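Local coordinates for outer membrane protein assembly factor BamA (Haemophilus ducreyi, PDB 4K3C) that probably serves as the core of the outer membrane protein assembly complex, helping beta-barrel proteins fold and insert into the outer membrane, at residues 399-409 / 514-525; 95-103 / 183-191. All blocks are in the same frame, centred on the assembly; numbering follows the deposited sequence.

Contact 1 (399-409 / 514-525); sequences RGFAGGSIGPK and KKYAGDEIEQFQ
Gly400 and Phe401 meet Glu520 to Gln525 where the Arg-Gly-Phe motif characteristic of the Omp85 family, at residues 399-401, lies along the start of the last barrel strand. The motif belongs to the long loop that folds back into the barrel lumen, and the contact illustrates how such a loop is held by backbone pairing and an amide side chain together.

Polar contacts form two groups. Between backbones, Phe401 and Ile521 make a non-hydrogen-bonded antiparallel pair, and beside it Ala402 N donates to Glu520 O at 2.8 Å with an almost straight angle of 175°. The second group is the Gln525 amide, which grips the loop by both ends. Its OE1 accepts from Gly400 N at 2.8 Å, the N-H pointing well at the oxygen (167°) but arriving from above the carbonyl plane, while NE2 gives a weak bond to Phe401 O. The Gln525 chain reaches the loop because CG sits beside the backbone N (chi1 -65°) and the rest runs extended.

Charged groups contribute little across the join. Lys409 NZ stays 4.1 Å from Asp519 OD1, beyond a salt bridge; Asp519 is paired more strongly with Arg489, though the place of its OD2 is less certain. Arg399 turns away from Gln525 to a salt bridge with Asp460 on the barrel wall and a cation-pi contact with Phe458.

Packing around side chains completes the join. Ala402 CB lies along the extended Glu520 chain, 3.5 Å from CG and no farther from its OE2. Phe401 and Ile521 lie side by side pointing the same way, with Pro512 touching both. The carbonyl oxygen of Lys514 and Lys515 CB approach the edge of the Phe401 ring, whereas Ile521 CD1 makes a CH-pi contact over one face, 3.8 Å from the centroid and displaced toward the rim.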
ATOM      1  N   ARG A 399      -3.370 -10.475  20.122  1.00 29.55           N
ATOM      2  CA  ARG A 399      -4.723 -10.372  20.629  1.00 29.64           C
ATOM      3  C   ARG A 399      -4.888 -10.950  22.049  1.00 40.30           C
ATOM      4  O   ARG A 399      -4.114 -11.802  22.472  1.00 34.70           O
ATOM      5  CB  ARG A 399      -5.681 -10.955  19.610  1.00 29.80           C
ATOM      6  CG  ARG A 399      -5.673 -10.109  18.351  1.00 42.77           C
ATOM      7  CD  ARG A 399      -6.522 -10.683  17.244  1.00 46.75           C
ATOM      8  NE  ARG A 399      -5.778 -11.656  16.450  1.00 42.61           N
ATOM      9  CZ  ARG A 399      -6.017 -11.903  15.170  1.00 48.64           C
ATOM     10  NH1 ARG A 399      -5.281 -12.808  14.526  1.00 58.24           N
ATOM     11  NH2 ARG A 399      -6.986 -11.241  14.538  1.00 42.83           N
ATOM     12  N   GLY A 400      -5.849 -10.434  22.811  1.00 42.23           N
ATOM     13  CA  GLY A 400      -5.981 -10.828  24.203  1.00 38.68           C
ATOM     14  C   GLY A 400      -5.075 -10.056  25.159  1.00 39.46           C
ATOM     15  O   GLY A 400      -5.383  -9.900  26.337  1.00 39.10           O
ATOM     16  N   PHE A 401      -3.943  -9.570  24.677  1.00 35.90           N
ATOM     17  CA  PHE A 401      -3.178  -8.639  25.499  1.00 36.65           C
ATOM     18  C   PHE A 401      -3.484  -7.186  25.103  1.00 39.35           C
ATOM     19  O   PHE A 401      -3.753  -6.897  23.935  1.00 44.23           O
ATOM     20  CB  PHE A 401      -1.687  -8.956  25.431  1.00 32.33           C
ATOM     21  CG  PHE A 401      -1.344 -10.341  25.916  1.00 39.38           C
ATOM     22  CD1 PHE A 401      -1.685 -11.456  25.167  1.00 40.21           C
ATOM     23  CD2 PHE A 401      -0.688 -10.529  27.120  1.00 39.86           C
ATOM     24  CE1 PHE A 401      -1.373 -12.719  25.603  1.00 44.70           C
ATOM     25  CE2 PHE A 401      -0.373 -11.800  27.554  1.00 44.66           C
ATOM     26  CZ  PHE A 401      -0.720 -12.894  26.796  1.00 42.53           C
ATOM     27  N   ALA A 402      -3.483  -6.273  26.070  1.00 36.57           N
ATOM     28  CA  ALA A 402      -3.767  -4.880  25.739  1.00 43.52           C
ATOM     29  C   ALA A 402      -2.632  -4.318  24.904  1.00 42.91           C
ATOM     30  O   ALA A 402      -1.508  -4.813  24.961  1.00 43.22           O
ATOM     31  CB  ALA A 402      -3.957  -4.057  26.979  1.00 43.68           C
ATOM     32  N   GLY A 403      -2.935  -3.295  24.117  1.00 36.70           N
ATOM     33  CA  GLY A 403      -1.918  -2.649  23.314  1.00 34.64           C
ATOM     34  C   GLY A 403      -0.741  -2.182  24.160  1.00 41.54           C
ATOM     35  O   GLY A 403      -0.916  -1.588  25.228  1.00 35.85           O
ATOM     36  N   GLY A 404       0.466  -2.492  23.689  1.00 48.25           N
ATOM     37  CA  GLY A 404       1.694  -2.048  24.323  1.00 50.31           C
ATOM     38  C   GLY A 404       1.950  -2.616  25.701  1.00 56.54           C
ATOM     39  O   GLY A 404       2.730  -2.052  26.466  1.00 65.81           O
ATOM     40  N   SER A 405       1.307  -3.739  26.005  1.00 54.57           N
ATOM     41  CA  SER A 405       1.449  -4.385  27.303  1.00 51.08           C
ATOM     42  C   SER A 405       2.617  -5.358  27.352  1.00 41.70           C
ATOM     43  O   SER A 405       3.007  -5.801  28.427  1.00 54.04           O
ATOM     44  CB  SER A 405       0.154  -5.103  27.694  1.00 58.25           C
ATOM     45  OG  SER A 405      -0.199  -6.063  26.722  1.00 64.25           O
ATOM     46  N   ILE A 406       3.186  -5.679  26.197  1.00 40.13           N
ATOM     47  CA  ILE A 406       4.282  -6.645  26.119  1.00 41.57           C
ATOM     48  C   ILE A 406       5.667  -6.033  25.881  1.00 43.14           C
ATOM     49  O   ILE A 406       5.986  -5.634  24.771  1.00 30.34           O
ATOM     50  CB  ILE A 406       4.049  -7.654  24.979  1.00 42.53           C
ATOM     51  CG1 ILE A 406       2.624  -8.193  25.025  1.00 48.48           C
ATOM     52  CG2 ILE A 406       5.054  -8.779  25.053  1.00 30.43           C
ATOM     53  CD1 ILE A 406       2.337  -8.981  26.254  1.00 58.74           C
ATOM     54  N   GLY A 407       6.502  -6.003  26.911  1.00 31.89           N
ATOM     55  CA  GLY A 407       7.892  -5.618  26.739  1.00 32.10           C
ATOM     56  C   GLY A 407       8.549  -5.351  28.079  1.00 41.72           C
ATOM     57  O   GLY A 407       7.926  -5.569  29.115  1.00 44.51           O
ATOM     58  N   PRO A 408       9.802  -4.860  28.069  1.00 41.80           N
ATOM     59  CA  PRO A 408      10.482  -4.560  29.339  1.00 44.92           C
ATOM     60  C   PRO A 408       9.729  -3.535  30.191  1.00 49.25           C
ATOM     61  O   PRO A 408       9.128  -2.592  29.671  1.00 45.33           O
ATOM     62  CB  PRO A 408      11.843  -4.005  28.900  1.00 35.37           C
ATOM     63  CG  PRO A 408      12.043  -4.526  27.503  1.00 34.24           C
ATOM     64  CD  PRO A 408      10.662  -4.602  26.900  1.00 36.17           C
ATOM     65  N   LYS A 409       9.764  -3.742  31.505  1.00 50.96           N
ATOM     66  CA  LYS A 409       9.076  -2.881  32.458  1.00 45.30           C
ATOM     67  C   LYS A 409       9.936  -1.705  32.926  1.00 46.11           C
ATOM     68  O   LYS A 409      11.166  -1.793  32.979  1.00 41.62           O
ATOM     69  CB  LYS A 409       8.610  -3.713  33.655  1.00 42.85           C
ATOM     70  CG  LYS A 409       7.619  -4.816  33.280  1.00 52.56           C
ATOM     71  CD  LYS A 409       6.491  -4.284  32.388  1.00 64.12           C
ATOM     72  CE  LYS A 409       5.537  -5.381  31.920  1.00 73.65           C
ATOM     73  NZ  LYS A 409       4.854  -6.094  33.048  1.00 79.39           N
ATOM     74  N   LYS A 514      -0.236 -18.265  27.242  1.00 41.60           N
ATOM     75  CA  LYS A 514       1.007 -18.051  27.970  1.00 38.22           C
ATOM     76  C   LYS A 514       1.111 -16.572  28.313  1.00 48.95           C
ATOM     77  O   LYS A 514       1.096 -15.713  27.431  1.00 55.88           O
ATOM     78  CB  LYS A 514       2.206 -18.470  27.132  1.00 32.54           C
ATOM     79  CG  LYS A 514       3.253 -19.292  27.883  1.00 45.05           C
ATOM     80  CD  LYS A 514       3.759 -18.601  29.145  1.00 39.30           C
ATOM     81  CE  LYS A 514       5.226 -18.933  29.429  1.00 40.69           C
ATOM     82  NZ  LYS A 514       5.382 -20.256  30.097  1.00 49.36           N
ATOM     83  N   LYS A 515       1.178 -16.266  29.600  1.00 54.18           N
ATOM     84  CA  LYS A 515       1.408 -14.893  30.017  1.00 50.64           C
ATOM     85  C   LYS A 515       2.477 -14.840  31.088  1.00 43.21           C
ATOM     86  O   LYS A 515       3.056 -15.851  31.485  1.00 39.47           O
ATOM     87  CB  LYS A 515       0.115 -14.239  30.520  1.00 56.20           C
ATOM     88  CG  LYS A 515      -0.639 -15.052  31.565  1.00 55.64           C
ATOM     89  CD  LYS A 515      -1.895 -14.340  32.015  1.00 51.19           C
ATOM     90  CE  LYS A 515      -2.756 -15.243  32.882  1.00 60.19           C
ATOM     91  NZ  LYS A 515      -4.020 -14.557  33.319  1.00 66.27           N
ATOM     92  N   TYR A 516       2.760 -13.638  31.543  1.00 47.70           N
ATOM     93  CA  TYR A 516       3.726 -13.474  32.596  1.00 45.20           C
ATOM     94  C   TYR A 516       3.049 -12.574  33.606  1.00 49.86           C
ATOM     95  O   TYR A 516       2.084 -11.875  33.264  1.00 42.33           O
ATOM     96  CB  TYR A 516       5.064 -12.935  32.034  1.00 37.09           C
ATOM     97  CG  TYR A 516       5.856 -14.028  31.315  1.00 39.43           C
ATOM     98  CD1 TYR A 516       5.456 -14.494  30.069  1.00 40.52           C
ATOM     99  CD2 TYR A 516       6.967 -14.622  31.901  1.00 39.70           C
ATOM    100  CE1 TYR A 516       6.135 -15.500  29.429  1.00 40.79           C
ATOM    101  CE2 TYR A 516       7.655 -15.635  31.258  1.00 36.81           C
ATOM    102  CZ  TYR A 516       7.231 -16.071  30.021  1.00 38.79           C
ATOM    103  OH  TYR A 516       7.892 -17.086  29.357  1.00 39.40           O
ATOM    104  N   ALA A 517       3.507 -12.661  34.854  1.00 56.16           N
ATOM    105  CA  ALA A 517       3.017 -11.827  35.941  1.00 45.50           C
ATOM    106  C   ALA A 517       3.022 -10.390  35.488  1.00 47.36           C
ATOM    107  O   ALA A 517       4.014  -9.925  34.927  1.00 58.15           O
ATOM    108  CB  ALA A 517       3.912 -11.979  37.134  1.00 41.01           C
ATOM    109  N   GLY A 518       1.908  -9.697  35.703  1.00 47.50           N
ATOM    110  CA  GLY A 518       1.820  -8.268  35.448  1.00 48.53           C
ATOM    111  C   GLY A 518       1.472  -7.872  34.027  1.00 53.77           C
ATOM    112  O   GLY A 518       1.444  -6.681  33.694  1.00 63.32           O
ATOM    113  N   ASP A 519       1.219  -8.872  33.187  1.00 47.76           N
ATOM    114  CA  ASP A 519       0.815  -8.638  31.811  1.00 48.35           C
ATOM    115  C   ASP A 519      -0.630  -8.155  31.725  1.00 53.13           C
ATOM    116  O   ASP A 519      -1.533  -8.772  32.294  1.00 59.63           O
ATOM    117  CB  ASP A 519       1.014  -9.911  30.999  1.00 50.54           C
ATOM    118  CG  ASP A 519       2.465 -10.203  30.764  1.00 57.51           C
ATOM    119  OD1 ASP A 519       3.289  -9.426  31.293  1.00 63.81           O
ATOM    120  OD2 ASP A 519       2.782 -11.196  30.075  1.00 53.77           O
ATOM    121  N   GLU A 520      -0.863  -7.046  31.027  1.00 48.86           N
ATOM    122  CA  GLU A 520      -2.233  -6.568  30.936  1.00 49.99           C
ATOM    123  C   GLU A 520      -3.069  -7.292  29.884  1.00 49.21           C
ATOM    124  O   GLU A 520      -2.852  -7.131  28.677  1.00 46.83           O
ATOM    125  CB  GLU A 520      -2.295  -5.084  30.698  1.00 35.01           C
ATOM    126  CG  GLU A 520      -3.690  -4.653  30.428  1.00 62.98           C
ATOM    127  CD  GLU A 520      -3.806  -3.182  30.470  1.00 67.29           C
ATOM    128  OE1 GLU A 520      -2.951  -2.591  31.153  1.00 62.20           O
ATOM    129  OE2 GLU A 520      -4.730  -2.623  29.835  1.00 76.22           O
ATOM    130  N   ILE A 521      -4.039  -8.067  30.364  1.00 42.28           N
ATOM    131  CA  ILE A 521      -4.917  -8.852  29.507  1.00 39.09           C
ATOM    132  C   ILE A 521      -6.194  -8.110  29.138  1.00 35.97           C
ATOM    133  O   ILE A 521      -6.967  -7.751  30.006  1.00 46.40           O
ATOM    134  CB  ILE A 521      -5.333 -10.165  30.210  1.00 46.14           C
ATOM    135  CG1 ILE A 521      -4.100 -10.977  30.596  1.00 35.06           C
ATOM    136  CG2 ILE A 521      -6.245 -10.984  29.318  1.00 49.48           C
ATOM    137  CD1 ILE A 521      -3.194 -11.294  29.438  1.00 33.92           C
ATOM    138  N   GLU A 522      -6.416  -7.903  27.848  1.00 36.14           N
ATOM    139  CA  GLU A 522      -7.660  -7.319  27.347  1.00 44.37           C
ATOM    140  C   GLU A 522      -8.249  -8.270  26.309  1.00 50.94           C
ATOM    141  O   GLU A 522      -7.936  -8.180  25.123  1.00 59.88           O
ATOM    142  CB  GLU A 522      -7.372  -5.956  26.721  1.00 52.59           C
ATOM    143  CG  GLU A 522      -8.508  -5.298  25.956  1.00 51.78           C
ATOM    144  CD  GLU A 522      -8.088  -3.971  25.330  1.00 65.62           C
ATOM    145  OE1 GLU A 522      -7.076  -3.941  24.584  1.00 68.89           O
ATOM    146  OE2 GLU A 522      -8.764  -2.952  25.599  1.00 79.15           O
ATOM    147  N   GLN A 523      -9.091  -9.189  26.774  1.00 43.99           N
ATOM    148  CA  GLN A 523      -9.638 -10.273  25.961  1.00 41.03           C
ATOM    149  C   GLN A 523     -10.485  -9.834  24.775  1.00 50.16           C
ATOM    150  O   GLN A 523     -10.289 -10.298  23.644  1.00 62.56           O
ATOM    151  CB  GLN A 523     -10.484 -11.187  26.834  1.00 46.86           C
ATOM    152  CG  GLN A 523      -9.866 -11.465  28.162  1.00 57.69           C
ATOM    153  CD  GLN A 523     -10.445 -12.686  28.803  1.00 60.92           C
ATOM    154  OE1 GLN A 523     -11.538 -12.645  29.370  1.00 73.61           O
ATOM    155  NE2 GLN A 523      -9.725 -13.791  28.709  1.00 50.27           N
ATOM    156  N   PHE A 524     -11.459  -8.976  25.031  1.00 44.46           N
ATOM    157  CA  PHE A 524     -12.281  -8.502  23.938  1.00 45.78           C
ATOM    158  C   PHE A 524     -11.692  -7.209  23.384  1.00 47.87           C
ATOM    159  O   PHE A 524     -11.351  -6.288  24.118  1.00 61.08           O
ATOM    160  CB  PHE A 524     -13.731  -8.330  24.374  1.00 38.88           C
ATOM    161  CG  PHE A 524     -14.651  -7.971  23.259  1.00 49.56           C
ATOM    162  CD1 PHE A 524     -14.948  -8.892  22.271  1.00 53.40           C
ATOM    163  CD2 PHE A 524     -15.226  -6.708  23.196  1.00 59.72           C
ATOM    164  CE1 PHE A 524     -15.809  -8.564  21.235  1.00 61.92           C
ATOM    165  CE2 PHE A 524     -16.087  -6.368  22.170  1.00 63.44           C
ATOM    166  CZ  PHE A 524     -16.382  -7.299  21.184  1.00 65.81           C
ATOM    167  N   GLN A 525     -11.555  -7.167  22.073  1.00 40.02           N
ATOM    168  CA  GLN A 525     -10.955  -6.047  21.399  1.00 32.64           C
ATOM    169  C   GLN A 525     -11.714  -5.850  20.092  1.00 47.94           C
ATOM    170  O   GLN A 525     -12.326  -6.784  19.591  1.00 56.16           O
ATOM    171  CB  GLN A 525      -9.470  -6.328  21.167  1.00 34.24           C
ATOM    172  CG  GLN A 525      -8.665  -6.440  22.461  1.00 31.75           C
ATOM    173  CD  GLN A 525      -7.369  -7.217  22.307  1.00 55.19           C
ATOM    174  OE1 GLN A 525      -7.341  -8.303  21.713  1.00 51.13           O
ATOM    175  NE2 GLN A 525      -6.290  -6.678  22.871  1.00 30.83           N
TER

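Contact 2 (95-103 / 183-191); sequences VTADSTLRR and DNFLGMGSS
Thr100 and Gly187 make the central bond of this contact, in which a short helix of a POTRA domain meets the turn between two barrel strands. Thr100 OG1 donates to Gly187 O at 2.9 Å, in the carbonyl plane and on a lone pair of the acceptor. A second bond runs the other way: Asn184 ND2 reaches Thr96 OG1 at 3.3 Å with an N-H angle of 162°, the hydroxyl lying in the amide plane, and the two side chains crossing at about a right angle. Around these bonds Gly187 CA faces Val95 O at 3.5 Å, a CA-H...O contact, and Ala97 CB sits against Gly187 O.

The methyl of Thr100 has a place of its own. With OG1 beside the backbone N (chi1 -57°), CG2 is turned to Gly189, 3.6 Å from its CA, and also lies over one face of the Arg103 guanidinium, toward its rim. Arg103 NH1 in turn approaches Met188 O and Gly189 CA obliquely, without a bond.

A second shell positions these groups. Asn184 OD1 accepts from Gly189 N at 3.1 Å in the carbonyl plane, so one amide both braces its own turn and reaches across. Thr96 OG1 has its strongest partner in Glu156, whose other carboxylate oxygen takes Val95 N. Ala97 occupies the N-cap position of helix 98-101, and Phe130 lies against both Arg103 and Asn184. The arrangement is that of a POTRA domain docked on a periplasmic hairpin turn of an Omp85 beta-barrel.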
ATOM      1  N   VAL A  95      -6.368  24.359 -17.979  1.00 50.76           N
ATOM      2  CA  VAL A  95      -5.548  24.450 -16.794  1.00 49.57           C
ATOM      3  C   VAL A  95      -4.422  23.439 -16.851  1.00 51.01           C
ATOM      4  O   VAL A  95      -3.354  23.692 -16.297  1.00 57.15           O
ATOM      5  CB  VAL A  95      -6.371  24.388 -15.462  1.00 50.08           C
ATOM      6  CG1 VAL A  95      -7.870  24.482 -15.735  1.00 48.11           C
ATOM      7  CG2 VAL A  95      -6.029  23.141 -14.651  1.00 42.40           C
ATOM      8  N   THR A  96      -4.621  22.333 -17.565  1.00 42.65           N
ATOM      9  CA  THR A  96      -3.679  21.205 -17.448  1.00 60.58           C
ATOM     10  C   THR A  96      -2.233  21.455 -17.898  1.00 71.28           C
ATOM     11  O   THR A  96      -1.489  22.086 -17.148  1.00 85.14           O
ATOM     12  CB  THR A  96      -4.279  19.862 -17.909  1.00 56.53           C
ATOM     13  OG1 THR A  96      -5.352  19.526 -17.019  1.00 44.33           O
ATOM     14  CG2 THR A  96      -3.265  18.745 -17.821  1.00 57.86           C
ATOM     15  N   ALA A  97      -1.838  20.998 -19.084  1.00 46.19           N
ATOM     16  CA  ALA A  97      -0.429  21.043 -19.535  1.00 50.99           C
ATOM     17  C   ALA A  97      -0.247  20.077 -20.665  1.00 60.27           C
ATOM     18  O   ALA A  97      -0.671  18.925 -20.571  1.00 64.72           O
ATOM     19  CB  ALA A  97       0.554  20.671 -18.432  1.00 45.64           C
ATOM     20  N   ASP A  98       0.411  20.526 -21.723  1.00 68.50           N
ATOM     21  CA  ASP A  98       0.743  19.629 -22.811  1.00 69.20           C
ATOM     22  C   ASP A  98       1.535  18.486 -22.206  1.00 72.24           C
ATOM     23  O   ASP A  98       1.309  17.332 -22.538  1.00 76.95           O
ATOM     24  CB  ASP A  98       1.559  20.347 -23.881  1.00 66.20           C
ATOM     25  CG  ASP A  98       1.788  19.491 -25.097  1.00 87.81           C
ATOM     26  OD1 ASP A  98       2.782  18.726 -25.108  1.00 93.77           O
ATOM     27  OD2 ASP A  98       0.971  19.571 -26.042  1.00 95.49           O
ATOM     28  N   SER A  99       2.428  18.830 -21.280  1.00 68.96           N
ATOM     29  CA  SER A  99       3.242  17.867 -20.559  1.00 59.53           C
ATOM     30  C   SER A  99       2.372  16.792 -19.948  1.00 56.71           C
ATOM     31  O   SER A  99       2.469  15.623 -20.310  1.00 58.53           O
ATOM     32  CB  SER A  99       4.018  18.564 -19.439  1.00 68.82           C
ATOM     33  OG  SER A  99       4.522  19.829 -19.841  1.00 75.95           O
ATOM     34  N   THR A 100       1.502  17.203 -19.033  1.00 56.04           N
ATOM     35  CA  THR A 100       0.752  16.269 -18.193  1.00 55.27           C
ATOM     36  C   THR A 100      -0.172  15.309 -18.971  1.00 58.55           C
ATOM     37  O   THR A 100      -0.510  14.234 -18.486  1.00 60.70           O
ATOM     38  CB  THR A 100       0.021  17.038 -17.057  1.00 68.48           C
ATOM     39  OG1 THR A 100       0.988  17.779 -16.304  1.00 68.19           O
ATOM     40  CG2 THR A 100      -0.713  16.102 -16.105  1.00 46.10           C
ATOM     41  N   LEU A 101      -0.554  15.688 -20.187  1.00 67.30           N
ATOM     42  CA  LEU A 101      -1.327  14.807 -21.063  1.00 65.89           C
ATOM     43  C   LEU A 101      -0.384  14.023 -21.999  1.00 76.18           C
ATOM     44  O   LEU A 101      -0.582  12.836 -22.252  1.00 76.61           O
ATOM     45  CB  LEU A 101      -2.365  15.604 -21.878  1.00 58.12           C
ATOM     46  CG  LEU A 101      -3.475  16.419 -21.190  1.00 63.42           C
ATOM     47  CD1 LEU A 101      -3.543  17.818 -21.778  1.00 53.17           C
ATOM     48  CD2 LEU A 101      -4.834  15.758 -21.311  1.00 54.31           C
ATOM     49  N   ARG A 102       0.644  14.695 -22.508  1.00 79.22           N
ATOM     50  CA  ARG A 102       1.633  14.038 -23.356  1.00 86.03           C
ATOM     51  C   ARG A 102       2.656  13.343 -22.473  1.00 97.80           C
ATOM     52  O   ARG A 102       3.789  13.797 -22.311  1.00104.10           O
ATOM     53  CB  ARG A 102       2.312  15.031 -24.295  1.00 83.18           C
ATOM     54  CG  ARG A 102       3.247  14.391 -25.291  1.00 84.07           C
ATOM     55  CD  ARG A 102       3.654  15.390 -26.338  1.00 86.03           C
ATOM     56  NE  ARG A 102       2.543  15.729 -27.218  1.00 88.12           N
ATOM     57  CZ  ARG A 102       2.296  16.954 -27.658  1.00 94.87           C
ATOM     58  NH1 ARG A 102       1.265  17.172 -28.464  1.00104.94           N
ATOM     59  NH2 ARG A 102       3.082  17.960 -27.296  1.00 88.41           N
ATOM     60  N   ARG A 103       2.219  12.239 -21.890  1.00 95.29           N
ATOM     61  CA  ARG A 103       3.013  11.472 -20.960  1.00 90.50           C
ATOM     62  C   ARG A 103       2.269  10.167 -20.963  1.00 93.61           C
ATOM     63  O   ARG A 103       2.848   9.092 -20.819  1.00104.66           O
ATOM     64  CB  ARG A 103       2.995  12.118 -19.568  1.00 85.19           C
ATOM     65  CG  ARG A 103       2.603  11.179 -18.422  1.00 83.60           C
ATOM     66  CD  ARG A 103       1.543  11.799 -17.491  1.00 75.99           C
ATOM     67  NE  ARG A 103       2.125  12.600 -16.413  1.00 72.21           N
ATOM     68  CZ  ARG A 103       1.448  13.044 -15.357  1.00 66.39           C
ATOM     69  NH1 ARG A 103       2.067  13.760 -14.419  1.00 54.92           N
ATOM     70  NH2 ARG A 103       0.155  12.760 -15.228  1.00 65.76           N
ATOM     71  N   ASP A 183      -5.772  17.523  -6.532  1.00 60.19           N
ATOM     72  CA  ASP A 183      -5.008  16.740  -7.476  1.00 58.79           C
ATOM     73  C   ASP A 183      -4.753  17.524  -8.743  1.00 57.89           C
ATOM     74  O   ASP A 183      -5.392  18.556  -8.980  1.00 59.10           O
ATOM     75  CB  ASP A 183      -5.759  15.481  -7.815  1.00 60.38           C
ATOM     76  CG  ASP A 183      -4.929  14.289  -7.611  1.00 63.80           C
ATOM     77  OD1 ASP A 183      -3.827  14.260  -8.213  1.00 60.29           O
ATOM     78  OD2 ASP A 183      -5.365  13.419  -6.824  1.00 70.53           O
ATOM     79  N   ASN A 184      -3.824  17.030  -9.556  1.00 51.27           N
ATOM     80  CA  ASN A 184      -3.470  17.702 -10.793  1.00 37.91           C
ATOM     81  C   ASN A 184      -3.090  19.180 -10.531  1.00 44.43           C
ATOM     82  O   ASN A 184      -3.254  20.045 -11.383  1.00 47.41           O
ATOM     83  CB  ASN A 184      -4.610  17.556 -11.796  1.00 39.47           C
ATOM     84  CG  ASN A 184      -4.241  18.040 -13.169  1.00 51.99           C
ATOM     85  OD1 ASN A 184      -3.062  18.149 -13.500  1.00 41.76           O
ATOM     86  ND2 ASN A 184      -5.248  18.347 -13.983  1.00 56.57           N
ATOM     87  N   PHE A 185      -2.602  19.445  -9.321  1.00 41.62           N
ATOM     88  CA  PHE A 185      -2.008  20.716  -8.921  1.00 49.06           C
ATOM     89  C   PHE A 185      -0.681  20.835  -9.615  1.00 62.69           C
ATOM     90  O   PHE A 185       0.131  19.930  -9.508  1.00 92.75           O
ATOM     91  CB  PHE A 185      -1.739  20.645  -7.412  1.00 43.15           C
ATOM     92  CG  PHE A 185      -0.983  21.823  -6.846  1.00 36.81           C
ATOM     93  CD1 PHE A 185       0.398  21.923  -6.971  1.00 35.87           C
ATOM     94  CD2 PHE A 185      -1.652  22.794  -6.121  1.00 40.85           C
ATOM     95  CE1 PHE A 185       1.085  22.992  -6.433  1.00 44.76           C
ATOM     96  CE2 PHE A 185      -0.972  23.862  -5.572  1.00 48.12           C
ATOM     97  CZ  PHE A 185       0.398  23.963  -5.727  1.00 51.98           C
ATOM     98  N   LEU A 186      -0.434  21.915 -10.338  1.00 41.02           N
ATOM     99  CA  LEU A 186      -1.440  22.856 -10.746  1.00 44.43           C
ATOM    100  C   LEU A 186      -1.427  22.638 -12.233  1.00 44.81           C
ATOM    101  O   LEU A 186      -0.701  23.324 -12.942  1.00 39.04           O
ATOM    102  CB  LEU A 186      -0.970  24.286 -10.503  1.00 58.30           C
ATOM    103  CG  LEU A 186      -0.181  24.699  -9.256  1.00 56.92           C
ATOM    104  CD1 LEU A 186       1.326  24.654  -9.479  1.00 35.43           C
ATOM    105  CD2 LEU A 186      -0.629  26.095  -8.849  1.00 45.59           C
ATOM    106  N   GLY A 187      -2.184  21.657 -12.708  1.00 45.82           N
ATOM    107  CA  GLY A 187      -2.116  21.254 -14.098  1.00 40.93           C
ATOM    108  C   GLY A 187      -0.891  20.397 -14.356  1.00 46.91           C
ATOM    109  O   GLY A 187      -0.666  19.960 -15.481  1.00 49.80           O
ATOM    110  N   MET A 188      -0.112  20.149 -13.305  1.00 39.46           N
ATOM    111  CA  MET A 188       1.147  19.423 -13.403  1.00 46.24           C
ATOM    112  C   MET A 188       1.048  17.926 -13.083  1.00 47.16           C
ATOM    113  O   MET A 188       2.051  17.210 -13.085  1.00 55.26           O
ATOM    114  CB  MET A 188       2.173  20.056 -12.470  1.00 64.75           C
ATOM    115  CG  MET A 188       2.636  21.444 -12.871  1.00 70.67           C
ATOM    116  SD  MET A 188       3.679  22.198 -11.594  1.00 42.69           S
ATOM    117  CE  MET A 188       4.060  23.699 -12.493  1.00 44.70           C
ATOM    118  N   GLY A 189      -0.150  17.453 -12.777  1.00 45.38           N
ATOM    119  CA  GLY A 189      -0.345  16.042 -12.521  1.00 44.01           C
ATOM    120  C   GLY A 189       0.105  15.561 -11.153  1.00 44.79           C
ATOM    121  O   GLY A 189       0.023  14.375 -10.839  1.00 47.11           O
ATOM    122  N   SER A 190       0.571  16.471 -10.318  1.00 36.03           N
ATOM    123  CA  SER A 190       0.915  16.085  -8.964  1.00 41.06           C
ATOM    124  C   SER A 190      -0.265  16.225  -7.979  1.00 39.60           C
ATOM    125  O   SER A 190      -1.425  16.383  -8.369  1.00 36.11           O
ATOM    126  CB  SER A 190       2.108  16.896  -8.494  1.00 50.93           C
ATOM    127  OG  SER A 190       1.915  18.274  -8.741  1.00 47.12           O
ATOM    128  N   SER A 191       0.028  16.126  -6.691  1.00 37.75           N
ATOM    129  CA  SER A 191      -1.032  16.149  -5.708  1.00 39.58           C
ATOM    130  C   SER A 191      -0.550  16.772  -4.418  1.00 44.28           C
ATOM    131  O   SER A 191       0.483  16.391  -3.880  1.00 52.85           O
ATOM    132  CB  SER A 191      -1.561  14.748  -5.447  1.00 50.83           C
ATOM    133  OG  SER A 191      -2.815  14.807  -4.787  1.00 62.97           O
TER

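Overall arrangement
From the N terminus the chain passes through one POTRA domain and enters a second, where 95-103 begins contact 2. That contact closes a loop of 79 residues, comprising the remainder of this domain, the linker and the first two barrel strands, and ties the periplasmic module to the turn between strands 175-185 and 190-198. The chain then winds through most of the barrel before contact 1 closes a loop of 104 residues, joining the long lumenal loop to the last strand. The contacts are in series, neither nested nor crossed. Their centres lie 50 Å apart, on opposite sides of the chain's centre, and they do not touch.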